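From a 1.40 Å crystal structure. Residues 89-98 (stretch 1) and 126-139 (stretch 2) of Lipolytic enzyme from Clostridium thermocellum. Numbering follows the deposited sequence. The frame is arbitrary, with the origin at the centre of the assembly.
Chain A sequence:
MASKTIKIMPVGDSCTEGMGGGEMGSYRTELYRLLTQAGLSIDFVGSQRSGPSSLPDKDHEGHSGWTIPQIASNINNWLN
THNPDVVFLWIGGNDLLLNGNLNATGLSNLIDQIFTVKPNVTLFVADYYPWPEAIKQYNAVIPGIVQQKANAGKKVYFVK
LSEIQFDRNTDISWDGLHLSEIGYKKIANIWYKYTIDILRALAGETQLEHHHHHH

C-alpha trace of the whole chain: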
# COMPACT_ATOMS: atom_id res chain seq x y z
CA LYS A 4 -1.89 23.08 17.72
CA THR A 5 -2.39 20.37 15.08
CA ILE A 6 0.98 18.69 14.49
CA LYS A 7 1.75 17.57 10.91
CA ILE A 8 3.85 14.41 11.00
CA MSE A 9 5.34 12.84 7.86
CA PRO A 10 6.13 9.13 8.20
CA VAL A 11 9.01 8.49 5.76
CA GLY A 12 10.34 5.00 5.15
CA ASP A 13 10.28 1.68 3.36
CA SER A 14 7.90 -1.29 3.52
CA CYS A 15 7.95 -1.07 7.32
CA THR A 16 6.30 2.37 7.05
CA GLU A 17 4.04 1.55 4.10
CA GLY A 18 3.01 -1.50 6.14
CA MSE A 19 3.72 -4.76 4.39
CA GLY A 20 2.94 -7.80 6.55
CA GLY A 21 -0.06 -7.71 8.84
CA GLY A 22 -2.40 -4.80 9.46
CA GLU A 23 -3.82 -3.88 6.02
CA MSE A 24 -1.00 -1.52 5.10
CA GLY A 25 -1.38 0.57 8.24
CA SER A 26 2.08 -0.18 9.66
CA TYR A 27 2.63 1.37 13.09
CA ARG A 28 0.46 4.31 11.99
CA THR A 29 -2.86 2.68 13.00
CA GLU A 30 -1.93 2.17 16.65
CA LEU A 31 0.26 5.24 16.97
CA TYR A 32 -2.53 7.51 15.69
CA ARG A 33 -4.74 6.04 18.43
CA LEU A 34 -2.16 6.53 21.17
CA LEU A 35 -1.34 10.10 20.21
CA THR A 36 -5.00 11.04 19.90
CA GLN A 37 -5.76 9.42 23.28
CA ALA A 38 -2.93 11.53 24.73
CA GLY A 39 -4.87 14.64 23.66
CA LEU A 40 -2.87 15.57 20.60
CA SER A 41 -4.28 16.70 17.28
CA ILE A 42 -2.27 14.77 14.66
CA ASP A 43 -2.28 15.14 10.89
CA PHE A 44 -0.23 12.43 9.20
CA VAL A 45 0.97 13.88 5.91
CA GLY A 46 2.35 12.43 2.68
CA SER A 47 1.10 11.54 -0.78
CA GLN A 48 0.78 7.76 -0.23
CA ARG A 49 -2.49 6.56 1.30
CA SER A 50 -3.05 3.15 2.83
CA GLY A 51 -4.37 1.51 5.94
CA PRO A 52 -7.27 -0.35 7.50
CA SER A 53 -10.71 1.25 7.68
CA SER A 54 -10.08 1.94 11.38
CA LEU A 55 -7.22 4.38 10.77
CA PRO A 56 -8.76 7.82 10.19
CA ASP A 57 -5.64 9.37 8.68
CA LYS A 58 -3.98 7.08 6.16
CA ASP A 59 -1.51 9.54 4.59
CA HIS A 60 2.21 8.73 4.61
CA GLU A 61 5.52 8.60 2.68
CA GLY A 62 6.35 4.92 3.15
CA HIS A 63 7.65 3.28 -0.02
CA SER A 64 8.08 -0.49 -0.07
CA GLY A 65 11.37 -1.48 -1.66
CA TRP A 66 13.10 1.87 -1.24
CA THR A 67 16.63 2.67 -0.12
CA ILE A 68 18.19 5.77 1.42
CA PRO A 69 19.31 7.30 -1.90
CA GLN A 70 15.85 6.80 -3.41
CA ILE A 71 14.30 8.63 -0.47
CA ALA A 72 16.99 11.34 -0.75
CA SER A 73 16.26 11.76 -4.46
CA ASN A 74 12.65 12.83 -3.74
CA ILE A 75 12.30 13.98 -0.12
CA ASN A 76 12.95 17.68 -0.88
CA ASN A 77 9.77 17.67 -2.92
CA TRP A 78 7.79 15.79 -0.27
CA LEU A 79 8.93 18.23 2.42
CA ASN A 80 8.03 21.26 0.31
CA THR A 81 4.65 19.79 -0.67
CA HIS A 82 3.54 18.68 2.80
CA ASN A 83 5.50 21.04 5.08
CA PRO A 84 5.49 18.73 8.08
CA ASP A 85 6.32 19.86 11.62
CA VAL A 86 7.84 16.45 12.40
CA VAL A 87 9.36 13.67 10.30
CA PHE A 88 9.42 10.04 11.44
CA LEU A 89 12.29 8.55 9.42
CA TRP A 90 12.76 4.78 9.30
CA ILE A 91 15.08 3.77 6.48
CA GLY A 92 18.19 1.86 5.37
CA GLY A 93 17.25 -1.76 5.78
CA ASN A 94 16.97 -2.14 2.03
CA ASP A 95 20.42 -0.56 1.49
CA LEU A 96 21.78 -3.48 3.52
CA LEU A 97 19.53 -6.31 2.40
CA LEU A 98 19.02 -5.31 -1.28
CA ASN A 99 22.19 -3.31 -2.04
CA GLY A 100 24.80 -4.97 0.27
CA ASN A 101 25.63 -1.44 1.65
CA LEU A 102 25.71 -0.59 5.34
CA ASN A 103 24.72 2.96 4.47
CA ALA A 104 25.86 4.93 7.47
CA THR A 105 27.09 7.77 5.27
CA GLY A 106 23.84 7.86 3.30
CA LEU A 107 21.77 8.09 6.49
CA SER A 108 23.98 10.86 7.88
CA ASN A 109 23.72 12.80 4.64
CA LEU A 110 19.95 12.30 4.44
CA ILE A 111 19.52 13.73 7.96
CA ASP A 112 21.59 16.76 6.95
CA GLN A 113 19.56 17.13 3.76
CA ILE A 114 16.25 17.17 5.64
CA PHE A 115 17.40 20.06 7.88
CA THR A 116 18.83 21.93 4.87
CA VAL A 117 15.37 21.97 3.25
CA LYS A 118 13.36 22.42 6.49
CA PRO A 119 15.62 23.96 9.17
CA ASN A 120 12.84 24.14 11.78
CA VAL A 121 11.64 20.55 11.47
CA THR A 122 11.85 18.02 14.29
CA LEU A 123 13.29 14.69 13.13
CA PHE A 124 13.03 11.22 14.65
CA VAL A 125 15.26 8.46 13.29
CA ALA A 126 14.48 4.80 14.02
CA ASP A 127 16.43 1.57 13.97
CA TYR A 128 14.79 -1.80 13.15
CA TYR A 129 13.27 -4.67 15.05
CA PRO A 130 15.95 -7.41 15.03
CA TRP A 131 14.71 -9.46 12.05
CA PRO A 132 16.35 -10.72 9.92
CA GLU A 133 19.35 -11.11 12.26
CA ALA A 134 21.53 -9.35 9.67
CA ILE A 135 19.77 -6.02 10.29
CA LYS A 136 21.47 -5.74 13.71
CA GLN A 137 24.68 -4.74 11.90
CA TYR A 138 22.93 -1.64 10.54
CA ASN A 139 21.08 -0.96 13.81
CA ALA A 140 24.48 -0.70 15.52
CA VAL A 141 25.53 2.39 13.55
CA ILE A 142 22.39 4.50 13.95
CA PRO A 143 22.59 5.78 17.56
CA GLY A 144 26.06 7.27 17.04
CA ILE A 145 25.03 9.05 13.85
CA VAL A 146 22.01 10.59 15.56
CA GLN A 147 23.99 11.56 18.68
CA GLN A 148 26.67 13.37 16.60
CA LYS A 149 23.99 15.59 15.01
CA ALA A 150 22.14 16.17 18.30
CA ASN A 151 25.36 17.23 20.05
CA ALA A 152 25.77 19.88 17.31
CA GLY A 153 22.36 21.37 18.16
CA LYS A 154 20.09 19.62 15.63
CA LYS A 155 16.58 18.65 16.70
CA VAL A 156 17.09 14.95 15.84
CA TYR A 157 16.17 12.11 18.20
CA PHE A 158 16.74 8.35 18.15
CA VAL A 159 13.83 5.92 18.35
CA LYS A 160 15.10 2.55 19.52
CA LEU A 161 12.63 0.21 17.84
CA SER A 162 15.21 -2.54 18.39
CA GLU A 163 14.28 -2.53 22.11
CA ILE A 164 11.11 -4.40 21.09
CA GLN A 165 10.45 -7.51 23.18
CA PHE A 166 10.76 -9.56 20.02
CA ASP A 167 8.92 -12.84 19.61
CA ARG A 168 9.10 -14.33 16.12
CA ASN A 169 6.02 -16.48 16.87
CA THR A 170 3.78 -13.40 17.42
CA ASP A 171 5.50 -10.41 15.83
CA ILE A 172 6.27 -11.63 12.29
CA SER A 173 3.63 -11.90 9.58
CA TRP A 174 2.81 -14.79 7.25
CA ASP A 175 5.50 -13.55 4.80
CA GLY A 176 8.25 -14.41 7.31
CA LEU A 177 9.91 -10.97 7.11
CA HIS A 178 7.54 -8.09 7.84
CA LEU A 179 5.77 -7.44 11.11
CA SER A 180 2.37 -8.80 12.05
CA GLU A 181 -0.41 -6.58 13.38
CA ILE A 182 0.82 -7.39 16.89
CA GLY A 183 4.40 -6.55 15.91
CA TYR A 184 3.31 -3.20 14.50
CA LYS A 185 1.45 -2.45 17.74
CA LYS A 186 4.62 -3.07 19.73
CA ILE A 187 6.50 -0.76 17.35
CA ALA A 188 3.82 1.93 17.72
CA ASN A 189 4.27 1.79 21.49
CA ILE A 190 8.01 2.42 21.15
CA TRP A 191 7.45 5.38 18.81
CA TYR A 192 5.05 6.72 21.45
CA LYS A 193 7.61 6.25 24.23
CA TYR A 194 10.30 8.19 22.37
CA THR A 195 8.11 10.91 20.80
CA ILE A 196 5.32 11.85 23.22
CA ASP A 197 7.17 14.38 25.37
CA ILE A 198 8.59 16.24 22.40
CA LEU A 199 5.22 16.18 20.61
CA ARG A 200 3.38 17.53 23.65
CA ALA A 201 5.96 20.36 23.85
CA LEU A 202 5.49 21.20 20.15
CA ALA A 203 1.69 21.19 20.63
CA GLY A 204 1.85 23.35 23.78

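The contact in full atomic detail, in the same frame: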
# COMPACT_ATOMS: atom_id res chain seq x y z
N LEU A 89 11.48 9.18 10.46
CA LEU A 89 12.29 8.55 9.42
C LEU A 89 12.71 7.14 9.85
O LEU A 89 13.29 6.95 10.92
CB LEU A 89 13.52 9.42 9.13
CG LEU A 89 14.47 8.92 8.05
CD1 LEU A 89 13.78 8.90 6.69
CD2 LEU A 89 15.73 9.75 7.99
N TRP A 90 12.44 6.16 9.01
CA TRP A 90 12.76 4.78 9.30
C TRP A 90 13.22 4.15 7.99
O TRP A 90 12.40 3.75 7.15
CB TRP A 90 11.54 4.06 9.90
CG TRP A 90 11.80 2.67 10.37
CD1 TRP A 90 13.02 2.06 10.49
CD2 TRP A 90 10.83 1.71 10.78
NE1 TRP A 90 12.86 0.78 10.93
CE2 TRP A 90 11.52 0.54 11.14
CE3 TRP A 90 9.44 1.73 10.90
CZ2 TRP A 90 10.87 -0.59 11.59
CZ3 TRP A 90 8.80 0.59 11.36
CH2 TRP A 90 9.51 -0.54 11.70
N ILE A 91 14.54 4.08 7.80
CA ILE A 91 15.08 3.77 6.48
C ILE A 91 16.48 3.17 6.57
O ILE A 91 17.20 3.36 7.55
CB ILE A 91 15.09 5.06 5.63
CG1 ILE A 91 15.14 4.79 4.12
CG2 ILE A 91 16.18 6.01 6.08
CD1 ILE A 91 13.90 4.14 3.55
N GLY A 92 16.83 2.39 5.55
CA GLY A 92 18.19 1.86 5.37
C GLY A 92 18.30 0.37 5.39
O GLY A 92 19.33 -0.19 5.01
N GLY A 93 17.24 -0.32 5.79
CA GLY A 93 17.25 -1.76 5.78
C GLY A 93 17.44 -2.31 4.38
O GLY A 93 18.12 -3.33 4.20
N ASN A 94 16.85 -1.66 3.39
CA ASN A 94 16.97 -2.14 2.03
C ASN A 94 18.36 -1.87 1.48
O ASN A 94 18.85 -2.65 0.65
CB ASN A 94 15.90 -1.57 1.10
CG ASN A 94 14.53 -2.12 1.39
OD1 ASN A 94 13.54 -1.37 1.44
ND2 ASN A 94 14.45 -3.41 1.60
N ASP A 95 19.00 -0.78 1.90
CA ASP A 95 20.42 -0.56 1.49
C ASP A 95 21.25 -1.78 1.87
O ASP A 95 22.04 -2.27 1.06
CB ASP A 95 21.00 0.69 2.12
CG ASP A 95 20.24 1.93 1.73
OD1 ASP A 95 20.79 2.79 1.01
OD2 ASP A 95 19.06 2.06 2.15
N LEU A 96 21.06 -2.30 3.08
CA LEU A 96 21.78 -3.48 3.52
C LEU A 96 21.34 -4.73 2.79
O LEU A 96 22.16 -5.42 2.16
CB LEU A 96 21.66 -3.67 5.04
CG LEU A 96 22.32 -4.93 5.59
CD1 LEU A 96 23.85 -4.90 5.38
CD2 LEU A 96 21.99 -5.12 7.06
N LEU A 97 20.05 -5.02 2.82
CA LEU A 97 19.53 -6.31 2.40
C LEU A 97 19.41 -6.42 0.88
O LEU A 97 19.59 -7.51 0.34
CB LEU A 97 18.18 -6.60 3.09
CG LEU A 97 18.26 -6.66 4.62
CD1 LEU A 97 16.84 -6.70 5.21
CD2 LEU A 97 19.07 -7.84 5.11
N LEU A 98 19.16 -5.31 0.19
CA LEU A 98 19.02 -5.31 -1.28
C LEU A 98 20.29 -4.85 -1.98
O LEU A 98 20.58 -5.33 -3.07
CB LEU A 98 17.85 -4.43 -1.75
CG LEU A 98 16.45 -5.05 -1.84
CD1 LEU A 98 16.23 -6.15 -0.81
CD2 LEU A 98 15.38 -3.94 -1.79
N ALA A 126 14.64 6.12 13.42
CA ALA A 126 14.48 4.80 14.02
C ALA A 126 15.48 3.77 13.53
O ALA A 126 15.91 3.80 12.37
CB ALA A 126 13.07 4.28 13.75
N ASP A 127 15.85 2.84 14.41
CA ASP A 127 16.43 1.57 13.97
C ASP A 127 15.34 0.51 13.77
O ASP A 127 14.15 0.84 13.81
CB ASP A 127 17.60 1.13 14.89
CG ASP A 127 17.17 0.65 16.25
OD1 ASP A 127 15.98 0.72 16.59
OD2 ASP A 127 18.08 0.19 16.99
N TYR A 128 15.72 -0.74 13.49
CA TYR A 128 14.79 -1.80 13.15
C TYR A 128 14.62 -2.82 14.26
O TYR A 128 15.52 -3.07 15.06
CB TYR A 128 15.27 -2.53 11.87
CG TYR A 128 15.12 -1.72 10.61
CD1 TYR A 128 14.11 -1.99 9.72
CD2 TYR A 128 16.00 -0.68 10.30
CE1 TYR A 128 13.97 -1.26 8.55
CE2 TYR A 128 15.86 0.05 9.14
CZ TYR A 128 14.83 -0.23 8.28
OH TYR A 128 14.70 0.50 7.10
N TYR A 129 13.45 -3.44 14.29
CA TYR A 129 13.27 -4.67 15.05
C TYR A 129 14.31 -5.67 14.53
O TYR A 129 14.71 -5.62 13.37
CB TYR A 129 11.83 -5.20 14.90
CG TYR A 129 11.39 -5.41 13.48
CD1 TYR A 129 11.52 -6.64 12.87
CD2 TYR A 129 10.86 -4.36 12.73
CE1 TYR A 129 11.14 -6.85 11.56
CE2 TYR A 129 10.47 -4.54 11.41
CZ TYR A 129 10.61 -5.79 10.83
OH TYR A 129 10.22 -6.00 9.52
N PRO A 130 14.80 -6.57 15.39
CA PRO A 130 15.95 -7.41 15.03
C PRO A 130 15.63 -8.64 14.16
O PRO A 130 15.89 -9.79 14.55
CB PRO A 130 16.48 -7.83 16.41
CG PRO A 130 15.23 -7.95 17.22
CD PRO A 130 14.36 -6.79 16.78
N TRP A 131 15.08 -8.39 12.97
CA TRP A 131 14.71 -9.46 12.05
C TRP A 131 14.73 -8.92 10.63
O TRP A 131 14.14 -7.88 10.37
CB TRP A 131 13.30 -9.97 12.37
CG TRP A 131 12.94 -11.21 11.63
CD1 TRP A 131 12.15 -11.31 10.54
CD2 TRP A 131 13.38 -12.54 11.94
NE1 TRP A 131 12.05 -12.62 10.14
CE2 TRP A 131 12.80 -13.39 10.99
CE3 TRP A 131 14.20 -13.08 12.94
CZ2 TRP A 131 13.02 -14.78 11.00
CZ3 TRP A 131 14.41 -14.45 12.94
CH2 TRP A 131 13.82 -15.28 11.98
N PRO A 132 15.46 -9.59 9.71
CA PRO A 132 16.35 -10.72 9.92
C PRO A 132 17.53 -10.33 10.81
O PRO A 132 17.83 -9.14 10.95
CB PRO A 132 16.83 -11.07 8.51
CG PRO A 132 16.69 -9.83 7.74
CD PRO A 132 15.48 -9.15 8.30
N GLU A 133 18.20 -11.33 11.38
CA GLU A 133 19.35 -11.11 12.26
C GLU A 133 20.36 -10.12 11.67
O GLU A 133 20.92 -9.29 12.39
CB GLU A 133 20.02 -12.47 12.57
CG GLU A 133 21.38 -12.43 13.27
CD GLU A 133 21.30 -12.37 14.79
OE1 GLU A 133 20.20 -12.10 15.34
OE2 GLU A 133 22.35 -12.59 15.44
N ALA A 134 20.57 -10.19 10.36
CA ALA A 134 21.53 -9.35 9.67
C ALA A 134 21.31 -7.85 9.89
O ALA A 134 22.24 -7.07 9.83
CB ALA A 134 21.51 -9.65 8.17
N ILE A 135 20.06 -7.44 10.14
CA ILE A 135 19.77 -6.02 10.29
C ILE A 135 20.46 -5.40 11.52
O ILE A 135 20.70 -4.20 11.56
CB ILE A 135 18.24 -5.77 10.33
CG1 ILE A 135 17.91 -4.33 9.96
CG2 ILE A 135 17.66 -6.03 11.73
CD1 ILE A 135 18.22 -3.94 8.56
N LYS A 136 20.81 -6.24 12.50
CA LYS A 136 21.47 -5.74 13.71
C LYS A 136 22.78 -4.99 13.38
O LYS A 136 23.17 -4.06 14.08
CB LYS A 136 21.75 -6.89 14.68
CG LYS A 136 20.50 -7.57 15.24
CD LYS A 136 20.89 -8.66 16.24
CE LYS A 136 19.68 -9.40 16.77
NZ LYS A 136 20.08 -10.55 17.63
N GLN A 137 23.45 -5.39 12.30
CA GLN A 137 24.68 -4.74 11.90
C GLN A 137 24.45 -3.27 11.53
O GLN A 137 25.28 -2.40 11.81
CB GLN A 137 25.31 -5.46 10.71
CG GLN A 137 26.77 -5.13 10.51
CD GLN A 137 27.41 -5.84 9.32
OE1 GLN A 137 26.73 -6.39 8.45
NE2 GLN A 137 28.72 -5.80 9.28
N TYR A 138 23.32 -3.01 10.88
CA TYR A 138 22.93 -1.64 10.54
C TYR A 138 22.39 -0.90 11.78
O TYR A 138 22.75 0.25 12.02
CB TYR A 138 21.88 -1.66 9.42
CG TYR A 138 21.35 -0.30 9.04
CD1 TYR A 138 22.19 0.73 8.72
CD2 TYR A 138 19.99 -0.06 9.01
CE1 TYR A 138 21.72 1.96 8.37
CE2 TYR A 138 19.50 1.17 8.68
CZ TYR A 138 20.36 2.19 8.36
OH TYR A 138 19.91 3.45 8.02
N ASN A 139 21.58 -1.58 12.58
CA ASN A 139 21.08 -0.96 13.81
C ASN A 139 22.23 -0.38 14.63
O ASN A 139 22.13 0.73 15.17
CB ASN A 139 20.35 -1.98 14.68
CG ASN A 139 18.98 -2.35 14.17
OD1 ASN A 139 18.45 -1.73 13.25
ND2 ASN A 139 18.39 -3.36 14.78
O HOH W 1 16.27 5.06 9.91

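The two stretches, at least 35 residues apart in sequence wherever they touch, bury 682 Å² between them, counting both sides. Contact begins with backbone. Leu89 lies in a strand, and its carbonyl O accepts a hydrogen bond from Ala126 N at 3.0 Å, with an N-H...O angle of 163°. Its CA-to-CB bond points sideways and its side chain makes no close contact with stretch 2, so the main chain makes the link here.

At Trp90 the side chain takes over; 110 Å² of this buried residue is covered by stretch 2. With chi1 at -174° (t), CB leaves sideways but the indole reaches across. Ala126 CB sits over one face of the Trp90 ring in a CH-pi contact, 4.2 Å from the centroid of the five-membered ring and 25° off its normal. The Trp90 edge meets the face of Tyr128, with the centroids of the five-membered ring and the Tyr128 ring 4.1 Å apart and planes at 52°. Farther out, Trp90 CZ2 lies 3.9 Å from Tyr129 CD2, edge against edge. Trp90 NE1 is 3.2 Å from Asp127 O, but the angle is too poor for a hydrogen bond.

Ile91 turns its side chain away and contributes its backbone. Ile91 O accepts a hydrogen bond from Tyr138 OH at 2.8 Å. Ile91 N donates to water 1 at 2.9 Å, and the same water donates to Ala126 O at 2.8 Å, bridging the stretches beside the direct Ala126 N to Leu89 O bond.

Gly92 occupies the N-cap position. Its phi/psi of 118/-12 would jam a CB against the preceding carbonyl, and an ideal Gly92 CB would also stand 2.0 Å from Tyr138 OH, so both backbone and packing call for glycine. At Gly93, the first helical residue, N donates to Tyr128 OH at 3.0 Å and 159°. An ideal Gly93 CB would be a tight 3.0 Å from Tyr128 CZ, so the missing side chain leaves room for Tyr128; separately, Gly93 CA lies 3.7 Å from Ile135 CD1. Buried Tyr128 and Tyr138 suit their places by pairing apolar packing with a hydroxyl that bonds backbone.

The helix then presents leucines, apolar side chains for apolar neighbours. Partly exposed Leu96 (chi1 t, chi2 p) points toward stretch 2, which covers 71 Å² of it. Leu96 CD2 lies 4.2 Å from both Ile135 CD1 and Tyr138 CB, and 3.4 Å from Ala134 O. Leu97, exposed, places CD1 4.0 Å from Pro132 CG and CD2 4.3 Å from Ala134 CB; Pro132 follows a cis peptide bond.

Within stretch 2, Asn139 braces the segment carrying Tyr128: Tyr128 N donates to Asn139 OD1 at 2.9 Å, and Asn139 ND2 donates to Tyr128 O at 2.9 Å.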